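Local coordinates for UTP-glucose-1-phosphate uridylyltransferase 2 (Trypanosoma brucei, PDB 3GUE), which probably catalyses the reaction of alpha-D-glucose 1-phosphate with UTP to form UDP-glucose and diphosphate, and binds UDP-glucose, at residues A[9-14]-A[34-39]; A[23-28]-A[198-203]; A[314-319]-A[357-362]; A[332-335]-A[341-344]. All blocks are in the same frame, centred on the assembly; numbering follows the deposited sequence.

Contact 1 of 4, residues A[9-14]-A[34-39]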
# COMPACT_ATOMS: atom_id res chain seq x y z
N SER A 9 31.07 -6.85 12.72
CA SER A 9 30.28 -7.73 11.81
C SER A 9 30.76 -7.65 10.35
O SER A 9 30.75 -6.56 9.73
CB SER A 9 28.80 -7.39 11.94
OG SER A 9 28.01 -8.09 11.00
N GLY A 10 31.20 -8.80 9.83
CA GLY A 10 31.63 -8.94 8.44
C GLY A 10 30.45 -8.79 7.48
O GLY A 10 30.60 -8.22 6.39
N ALA A 11 29.28 -9.31 7.90
CA ALA A 11 28.01 -9.22 7.14
C ALA A 11 27.54 -7.77 6.94
O ALA A 11 27.01 -7.42 5.88
CB ALA A 11 26.91 -10.03 7.81
N ALA A 12 27.72 -6.95 7.97
CA ALA A 12 27.32 -5.53 7.95
C ALA A 12 28.26 -4.72 7.08
O ALA A 12 27.82 -3.88 6.27
CB ALA A 12 27.27 -4.98 9.38
N LEU A 13 29.55 -4.99 7.20
CA LEU A 13 30.56 -4.35 6.35
C LEU A 13 30.35 -4.68 4.86
O LEU A 13 30.44 -3.80 3.97
CB LEU A 13 31.98 -4.73 6.84
CG LEU A 13 33.13 -3.92 6.26
CD1 LEU A 13 32.85 -2.48 6.61
CD2 LEU A 13 34.49 -4.44 6.82
N ALA A 14 30.05 -5.95 4.58
CA ALA A 14 29.65 -6.37 3.24
C ALA A 14 28.41 -5.61 2.70
O ALA A 14 28.41 -5.19 1.53
CB ALA A 14 29.43 -7.92 3.18
N ILE A 34 21.79 -0.39 11.56
CA ILE A 34 21.11 -0.44 12.87
C ILE A 34 20.18 -1.65 12.91
O ILE A 34 20.30 -2.49 13.81
CB ILE A 34 20.30 0.87 13.16
CG1 ILE A 34 21.27 1.96 13.60
CG2 ILE A 34 19.23 0.65 14.23
CD1 ILE A 34 20.76 3.38 13.39
N GLN A 35 19.27 -1.73 11.93
CA GLN A 35 18.32 -2.84 11.80
C GLN A 35 18.99 -4.21 11.61
O GLN A 35 18.52 -5.21 12.16
CB GLN A 35 17.36 -2.60 10.63
CG GLN A 35 16.60 -1.28 10.65
CD GLN A 35 15.82 -1.06 9.39
OE1 GLN A 35 16.26 -1.45 8.30
NE2 GLN A 35 14.64 -0.46 9.51
N HIS A 36 20.05 -4.23 10.79
CA HIS A 36 20.94 -5.38 10.55
C HIS A 36 21.57 -5.96 11.82
O HIS A 36 21.56 -7.20 12.02
CB HIS A 36 22.09 -4.97 9.60
CG HIS A 36 22.78 -6.13 8.96
ND1 HIS A 36 23.63 -6.97 9.64
CD2 HIS A 36 22.74 -6.60 7.68
CE1 HIS A 36 24.10 -7.89 8.81
NE2 HIS A 36 23.57 -7.68 7.62
N ALA A 37 22.18 -5.08 12.62
CA ALA A 37 22.56 -5.41 14.00
C ALA A 37 21.44 -6.16 14.73
O ALA A 37 21.69 -7.23 15.25
CB ALA A 37 22.97 -4.18 14.78
N LEU A 38 20.20 -5.63 14.70
CA LEU A 38 19.08 -6.21 15.46
C LEU A 38 18.73 -7.60 14.99
O LEU A 38 18.64 -8.53 15.80
CB LEU A 38 17.81 -5.34 15.42
CG LEU A 38 17.83 -3.97 16.12
CD1 LEU A 38 16.45 -3.38 16.12
CD2 LEU A 38 18.42 -4.03 17.54
N VAL A 39 18.54 -7.73 13.67
CA VAL A 39 18.13 -8.97 13.03
C VAL A 39 19.21 -10.05 13.13
O VAL A 39 18.88 -11.24 13.33
CB VAL A 39 17.69 -8.67 11.55
CG1 VAL A 39 17.53 -9.95 10.71
CG2 VAL A 39 16.41 -7.88 11.56
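Helix 10-21 and helix 26-40 form a helical hairpin at the start of the chain, and His36 of the second helix packs here on Ala11 and Ala12 of the first. The closest backbone pair is Ala12 and His36, whose CA atoms are 6.9 Å apart. The imidazole reaches across because its CG stands anti to the backbone N (chi1 -161°). CA of Ala12 lies over one face of the ring, toward its rim, and is 4.3 Å from the centroid of the His36 ring. This is a CH-pi contact. Ala11 comes to the ring edge instead, with its CB 3.7 Å from CE1 of His36. Both ring nitrogens have partners beyond these segments: NE2 bonds to the carbonyl O of Phe173, and ND1 to NH2 of Arg40. Such a pair of partners is consistent with a proton on NE2, and it fixes the rotation of the ring. At the start of the first helix, OG of Ser9 accepts from N of Ala12 at 3.3 Å, an ST motif. The result is two helices running in roughly opposite directions, joined by a short turn, as in a helical hairpin.

Contact 2 of 4, residues A[23-28]-A[198-203]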
# COMPACT_ATOMS: atom_id res chain seq x y z
N GLY A 23 25.57 3.75 -4.69
CA GLY A 23 25.12 5.14 -4.54
C GLY A 23 24.01 5.40 -3.52
O GLY A 23 23.38 6.46 -3.52
N VAL A 24 23.80 4.43 -2.63
CA VAL A 24 22.80 4.52 -1.56
C VAL A 24 23.08 5.65 -0.55
O VAL A 24 24.23 5.87 -0.11
CB VAL A 24 22.61 3.14 -0.85
CG1 VAL A 24 21.48 3.20 0.17
CG2 VAL A 24 22.34 2.03 -1.89
N GLU A 25 22.01 6.34 -0.18
CA GLU A 25 22.08 7.50 0.69
C GLU A 25 22.71 7.10 2.04
O GLU A 25 22.36 6.07 2.61
CB GLU A 25 20.68 8.12 0.83
CG GLU A 25 20.67 9.51 1.45
CD GLU A 25 20.79 9.45 2.95
OE1 GLU A 25 20.20 8.52 3.54
OE2 GLU A 25 21.49 10.30 3.55
N GLU A 26 23.67 7.91 2.49
CA GLU A 26 24.39 7.72 3.77
C GLU A 26 23.52 7.40 5.00
O GLU A 26 23.79 6.44 5.74
CB GLU A 26 25.30 8.95 4.02
CG GLU A 26 25.18 9.62 5.42
CD GLU A 26 24.86 11.13 5.37
OE1 GLU A 26 25.08 11.79 4.32
OE2 GLU A 26 24.40 11.68 6.41
N LYS A 27 22.48 8.21 5.24
CA LYS A 27 21.61 7.96 6.40
C LYS A 27 20.82 6.66 6.26
O LYS A 27 20.59 5.99 7.24
CB LYS A 27 20.71 9.14 6.73
CG LYS A 27 21.42 10.31 7.37
CD LYS A 27 21.75 10.09 8.85
CE LYS A 27 22.35 11.37 9.42
NZ LYS A 27 22.96 11.18 10.77
N CYS A 28 20.42 6.32 5.03
CA CYS A 28 19.74 5.03 4.79
C CYS A 28 20.66 3.84 5.14
O CYS A 28 20.21 2.88 5.79
CB CYS A 28 19.24 4.93 3.35
SG CYS A 28 18.71 3.26 2.89
N LEU A 198 12.47 12.10 1.99
CA LEU A 198 12.05 13.51 2.00
C LEU A 198 13.12 14.41 2.65
O LEU A 198 13.42 15.50 2.15
CB LEU A 198 10.68 13.69 2.69
CG LEU A 198 9.42 13.45 1.86
CD1 LEU A 198 8.14 13.62 2.75
CD2 LEU A 198 9.38 14.35 0.62
N TYR A 199 13.66 13.96 3.79
CA TYR A 199 14.64 14.71 4.58
C TYR A 199 15.98 14.78 3.88
O TYR A 199 16.50 15.86 3.64
CB TYR A 199 14.84 14.06 5.96
CG TYR A 199 15.69 14.87 6.94
CD1 TYR A 199 15.32 16.17 7.32
CD2 TYR A 199 16.87 14.34 7.48
CE1 TYR A 199 16.08 16.89 8.21
CE2 TYR A 199 17.64 15.06 8.37
CZ TYR A 199 17.25 16.33 8.73
OH TYR A 199 18.01 17.06 9.60
N SER A 200 16.52 13.61 3.53
CA SER A 200 17.86 13.55 2.96
C SER A 200 17.95 14.02 1.50
O SER A 200 19.05 14.42 1.05
CB SER A 200 18.48 12.17 3.16
OG SER A 200 18.98 12.07 4.48
N SER A 201 16.84 14.01 0.76
CA SER A 201 16.88 14.50 -0.64
C SER A 201 16.91 16.02 -0.77
O SER A 201 17.30 16.55 -1.82
CB SER A 201 15.66 14.01 -1.42
OG SER A 201 14.48 14.47 -0.78
N GLY A 202 16.44 16.71 0.26
CA GLY A 202 16.32 18.17 0.22
C GLY A 202 14.95 18.59 -0.30
O GLY A 202 14.67 19.77 -0.43
N LYS A 203 14.09 17.61 -0.60
CA LYS A 203 12.71 17.91 -1.01
C LYS A 203 11.94 18.54 0.17
O LYS A 203 11.22 19.49 -0.04
CB LYS A 203 11.95 16.67 -1.55
CG LYS A 203 12.04 16.48 -3.08
CD LYS A 203 11.23 17.56 -3.83
CE LYS A 203 10.91 17.15 -5.26
NZ LYS A 203 11.93 17.61 -6.20
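This is a small polar contact at the surface, between the start of helix 26-40 and the end of helix 194-201. Glu25 meets Ser200 across it. Ser200 OG donates a weak hydrogen bond to OE2 of Glu25 at 3.2 Å. Ser200 has two deposited conformers, so the bond is doubtful as a permanent one. CB of Ser200 also lies alongside the acid, 3.6 Å from CD of Glu25. The carboxylate is held more firmly by its own helix. Glu25 is the N-cap, and its chain bends at chi2 (-80°) to bring the carboxylate back over the first turn. OE1 of Glu25 accepts from N of Cys28 at 2.7 Å, on the syn side but 29° out of the carboxylate plane. OE2 of Glu25 accepts from N of Lys27 at 2.9 Å, from above that plane. Lys27 touches Ser200 only loosely, with its CB 4.1 Å from OG of Ser200. Its amino end runs elsewhere, to the carbonyl O of Leu321. Glu25 also packs on Asn163. The two backbone N-H groups and the helix start would probably favour a charged carboxylate, so Ser200 adds a minor third bond to an acid already fixed as a helix cap.

Contact 3 of 4, residues A[314-319]-A[357-362]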
# COMPACT_ATOMS: atom_id res chain seq x y z
N LYS A 314 10.06 17.96 10.00
CA LYS A 314 11.37 18.58 9.92
C LYS A 314 12.01 18.65 11.31
O LYS A 314 13.17 18.27 11.48
CB LYS A 314 11.25 19.99 9.31
CG LYS A 314 12.51 20.83 9.41
CD LYS A 314 13.56 20.45 8.37
CE LYS A 314 14.87 21.21 8.65
NZ LYS A 314 14.60 22.67 8.94
N LYS A 315 11.22 19.13 12.28
CA LYS A 315 11.65 19.24 13.68
C LYS A 315 12.02 17.89 14.30
O LYS A 315 12.98 17.81 15.06
CB LYS A 315 10.55 19.94 14.51
CG LYS A 315 10.35 21.40 14.12
CD LYS A 315 9.07 22.00 14.72
CE LYS A 315 9.30 22.56 16.11
NZ LYS A 315 8.15 23.39 16.59
N MET A 316 11.27 16.85 13.98
CA MET A 316 11.60 15.50 14.46
C MET A 316 12.91 15.00 13.85
O MET A 316 13.81 14.57 14.58
CB MET A 316 10.46 14.53 14.19
CG MET A 316 10.49 13.24 15.04
SD MET A 316 8.97 12.28 14.84
CE MET A 316 7.80 13.61 14.52
N MET A 317 13.03 15.10 12.52
CA MET A 317 14.20 14.60 11.80
C MET A 317 15.49 15.28 12.29
O MET A 317 16.49 14.60 12.52
CB MET A 317 14.05 14.75 10.27
CG MET A 317 12.90 13.96 9.63
SD MET A 317 12.91 12.18 9.83
CE MET A 317 14.22 11.72 8.70
N ASP A 318 15.44 16.60 12.46
CA ASP A 318 16.56 17.37 13.01
C ASP A 318 16.91 16.87 14.40
O ASP A 318 18.07 16.58 14.69
CB ASP A 318 16.22 18.87 13.10
CG ASP A 318 16.43 19.61 11.78
OD1 ASP A 318 17.19 19.11 10.91
OD2 ASP A 318 15.86 20.72 11.63
N GLU A 319 15.89 16.78 15.25
CA GLU A 319 16.02 16.34 16.64
C GLU A 319 16.70 14.96 16.72
O GLU A 319 17.65 14.77 17.47
CB GLU A 319 14.63 16.31 17.27
CG GLU A 319 14.53 16.06 18.76
CD GLU A 319 13.08 16.01 19.20
OE1 GLU A 319 12.45 17.09 19.30
OE2 GLU A 319 12.57 14.89 19.44
N SER A 357 3.09 6.55 16.39
CA SER A 357 3.56 6.79 17.78
C SER A 357 4.74 7.76 17.92
O SER A 357 5.05 8.22 19.03
CB SER A 357 3.91 5.47 18.49
OG SER A 357 5.13 4.92 18.02
N LEU A 358 5.38 8.09 16.81
CA LEU A 358 6.63 8.88 16.85
C LEU A 358 6.40 10.39 16.87
O LEU A 358 7.17 11.14 17.47
CB LEU A 358 7.52 8.49 15.68
CG LEU A 358 7.94 7.03 15.58
CD1 LEU A 358 8.82 6.87 14.37
CD2 LEU A 358 8.66 6.57 16.85
N PHE A 359 5.33 10.82 16.20
CA PHE A 359 4.91 12.23 16.20
C PHE A 359 4.36 12.62 17.57
O PHE A 359 3.69 11.80 18.23
CB PHE A 359 3.88 12.48 15.10
CG PHE A 359 4.48 12.67 13.71
CD1 PHE A 359 4.87 13.94 13.27
CD2 PHE A 359 4.64 11.57 12.85
CE1 PHE A 359 5.41 14.12 12.00
CE2 PHE A 359 5.18 11.75 11.57
CZ PHE A 359 5.56 13.02 11.13
N ASP A 360 4.63 13.86 18.00
CA ASP A 360 4.15 14.33 19.29
C ASP A 360 2.63 14.28 19.39
O ASP A 360 2.09 13.80 20.38
CB ASP A 360 4.64 15.76 19.62
CG ASP A 360 4.25 16.22 21.05
OD1 ASP A 360 4.00 15.36 21.93
OD2 ASP A 360 4.20 17.44 21.30
N ARG A 361 1.93 14.77 18.37
CA ARG A 361 0.47 14.77 18.39
C ARG A 361 -0.04 14.04 17.16
O ARG A 361 0.08 14.52 16.02
CB ARG A 361 -0.04 16.21 18.43
CG ARG A 361 0.37 17.00 19.65
CD ARG A 361 -0.11 18.43 19.53
NE ARG A 361 -1.57 18.44 19.44
CZ ARG A 361 -2.36 18.41 20.51
NH1 ARG A 361 -1.82 18.40 21.73
NH2 ARG A 361 -3.68 18.40 20.36
N SER A 362 -0.61 12.85 17.39
CA SER A 362 -1.05 12.02 16.30
C SER A 362 -2.46 11.48 16.59
O SER A 362 -2.86 11.37 17.74
CB SER A 362 -0.04 10.90 16.01
OG SER A 362 -0.16 9.85 16.93
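Met316 carries this contact, reaching from helix 310-319 to Leu358 and Phe359 in the loop before strand 362-366. Its methyl CE sits over one face of the Phe359 ring, toward the rim, 3.6 Å from the ring centroid. The shortest approach, CE of Met316 to CD1 of Phe359, is 3.2 Å. That is very short for two carbons, so its fine detail is doubtful. The sulfur SD of Met316 is 4.7 Å from the Phe359 centroid, a Met-aromatic contact. SD of Met316 also lies 3.4 Å from the carbonyl O of Leu358. CB of Leu358 packs against the same sulfur. The two side chains, Met316 and Phe359, cross at about a right angle.

The torsions explain the reach. Met316 runs extended through chi1 (-161°) and chi2, then bends at chi3 to lay CE on the ring.

Further out, Leu324 packs on Met316, and Arg325 and Leu326 pack on Leu358. The loop is held in turn by Arg361, whose NH2 bonds to the carbonyl O of Lys238 and whose backbone bonds to Gly241. On the far side of the helix from the loop, NZ of Lys314 and OD2 of Asp318 form a salt bridge at 3.6 Å.

The contact joins helix and loop through apolar and sulfur-aromatic surface, without polar bonds between the two segments. Dispersion should therefore supply most of its strength, with a small share from the methyl C-H groups facing the ring electrons.

Contact 4 of 4, residues A[332-335]-A[341-344]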
# COMPACT_ATOMS: atom_id res chain seq x y z
N PRO A 332 10.77 -12.59 5.45
CA PRO A 332 11.49 -13.73 4.86
C PRO A 332 10.95 -14.00 3.45
O PRO A 332 9.74 -13.96 3.24
CB PRO A 332 11.13 -14.88 5.81
CG PRO A 332 9.71 -14.55 6.23
CD PRO A 332 9.68 -13.04 6.35
N LYS A 333 11.85 -14.25 2.50
CA LYS A 333 11.52 -14.49 1.09
C LYS A 333 12.60 -15.40 0.51
O LYS A 333 13.55 -15.75 1.18
CB LYS A 333 11.55 -13.18 0.27
CG LYS A 333 10.53 -12.09 0.60
CD LYS A 333 9.15 -12.44 0.16
CE LYS A 333 8.16 -11.35 0.60
NZ LYS A 333 6.75 -11.82 0.45
N THR A 334 12.45 -15.75 -0.76
CA THR A 334 13.57 -16.28 -1.53
C THR A 334 14.05 -15.15 -2.43
O THR A 334 13.23 -14.32 -2.85
CB THR A 334 13.20 -17.53 -2.33
OG1 THR A 334 12.16 -17.22 -3.27
CG2 THR A 334 12.75 -18.66 -1.37
N VAL A 335 15.36 -15.09 -2.69
CA VAL A 335 15.97 -14.05 -3.54
C VAL A 335 15.27 -13.84 -4.90
O VAL A 335 15.04 -12.71 -5.32
CB VAL A 335 17.51 -14.25 -3.74
CG1 VAL A 335 17.83 -15.59 -4.42
CG2 VAL A 335 18.11 -13.07 -4.52
N GLN A 341 13.14 -22.40 -4.59
CA GLN A 341 14.34 -23.14 -4.25
C GLN A 341 15.55 -22.24 -4.27
O GLN A 341 16.66 -22.70 -4.01
CB GLN A 341 14.54 -24.31 -5.20
CG GLN A 341 13.57 -25.46 -4.96
CD GLN A 341 13.47 -26.40 -6.13
OE1 GLN A 341 14.41 -26.55 -6.91
NE2 GLN A 341 12.30 -27.03 -6.28
N SER A 342 15.35 -20.97 -4.60
CA SER A 342 16.46 -19.99 -4.57
C SER A 342 16.73 -19.59 -3.14
O SER A 342 15.85 -19.74 -2.27
CB SER A 342 16.19 -18.77 -5.47
OG SER A 342 15.01 -18.07 -5.11
N THR A 343 17.95 -19.09 -2.92
CA THR A 343 18.45 -18.68 -1.61
C THR A 343 17.42 -17.93 -0.76
O THR A 343 16.87 -16.91 -1.20
CB THR A 343 19.76 -17.84 -1.73
OG1 THR A 343 20.76 -18.61 -2.43
CG2 THR A 343 20.32 -17.43 -0.34
N LYS A 344 17.20 -18.43 0.46
CA LYS A 344 16.31 -17.81 1.44
C LYS A 344 16.93 -16.54 2.04
O LYS A 344 18.08 -16.56 2.48
CB LYS A 344 15.99 -18.79 2.57
CG LYS A 344 15.19 -20.03 2.19
CD LYS A 344 14.70 -20.68 3.48
CE LYS A 344 13.75 -21.81 3.20
NZ LYS A 344 14.38 -23.14 3.38
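The flat groups that meet here are peptide units, and the carbonyl of Thr343 is central among them. N of Val335 donates to O of Thr343 at 2.8 Å, with an N-H...O angle of 166°. CA of Thr334 makes a second approach to the same oxygen, a CA-H...O contact of 3.4 Å to O of Thr343. The carbonyl of Lys333 is met in the same way, with CA of Lys344 at 3.5 Å from O of Lys333. Thr334 and Lys344 form an antiparallel non-hydrogen-bonded pair, and their side chains lie on the same face of the sheet. This is the loop end of a beta hairpin, where strand 329-334 turns back through residues 335-343 into strand 344-349. Both strands belong to a four-stranded antiparallel sheet, with 329-334 at its edge.

The side chains of Thr334, Val335 and Ser342 line the start and end of the loop. OG of Ser342 is 3.4 Å from CB of Thr334. The hydroxyls have their bonds nearby in the loop: OG1 of Thr334 with the carbonyls of Asn336 and Asp339, and OG of Ser342 with O of Asp339 and N of Asn336. CG1 of Val335 lies between the backbone N and the carbonyl carbon (chi1 60°). From there CG1 of Val335 touches CB of Ser342 at 3.7 Å. CB of Thr343 is 4.0 Å from CG1 of Val335. Val176 and Tyr178 also pack on Val335.

How the contacts relate
Contacts 1 and 2 share helix 26-40: contact 2 uses its start and contact 1 a later part, with centres 20 Å apart. Contacts 2 and 3 touch, because Tyr199 OH and Asp318 OD1 are 2.6 Å apart, a probable hydrogen bond. Their centres lie 18 Å apart. Contacts 3 and 4 are the most distant pair, at 36 Å between centres. Along the chain, contacts 1 and 2 interleave, and contacts 3 and 4 come later. Both segments of contact 4 fall between those of contact 3. Contacts 2 and 3 link parts well separated in the chain, contact 1 joins two neighbouring helices and contact 4 closes a hairpin. Contacts 1 and 3 lie away from the annotated binding sites.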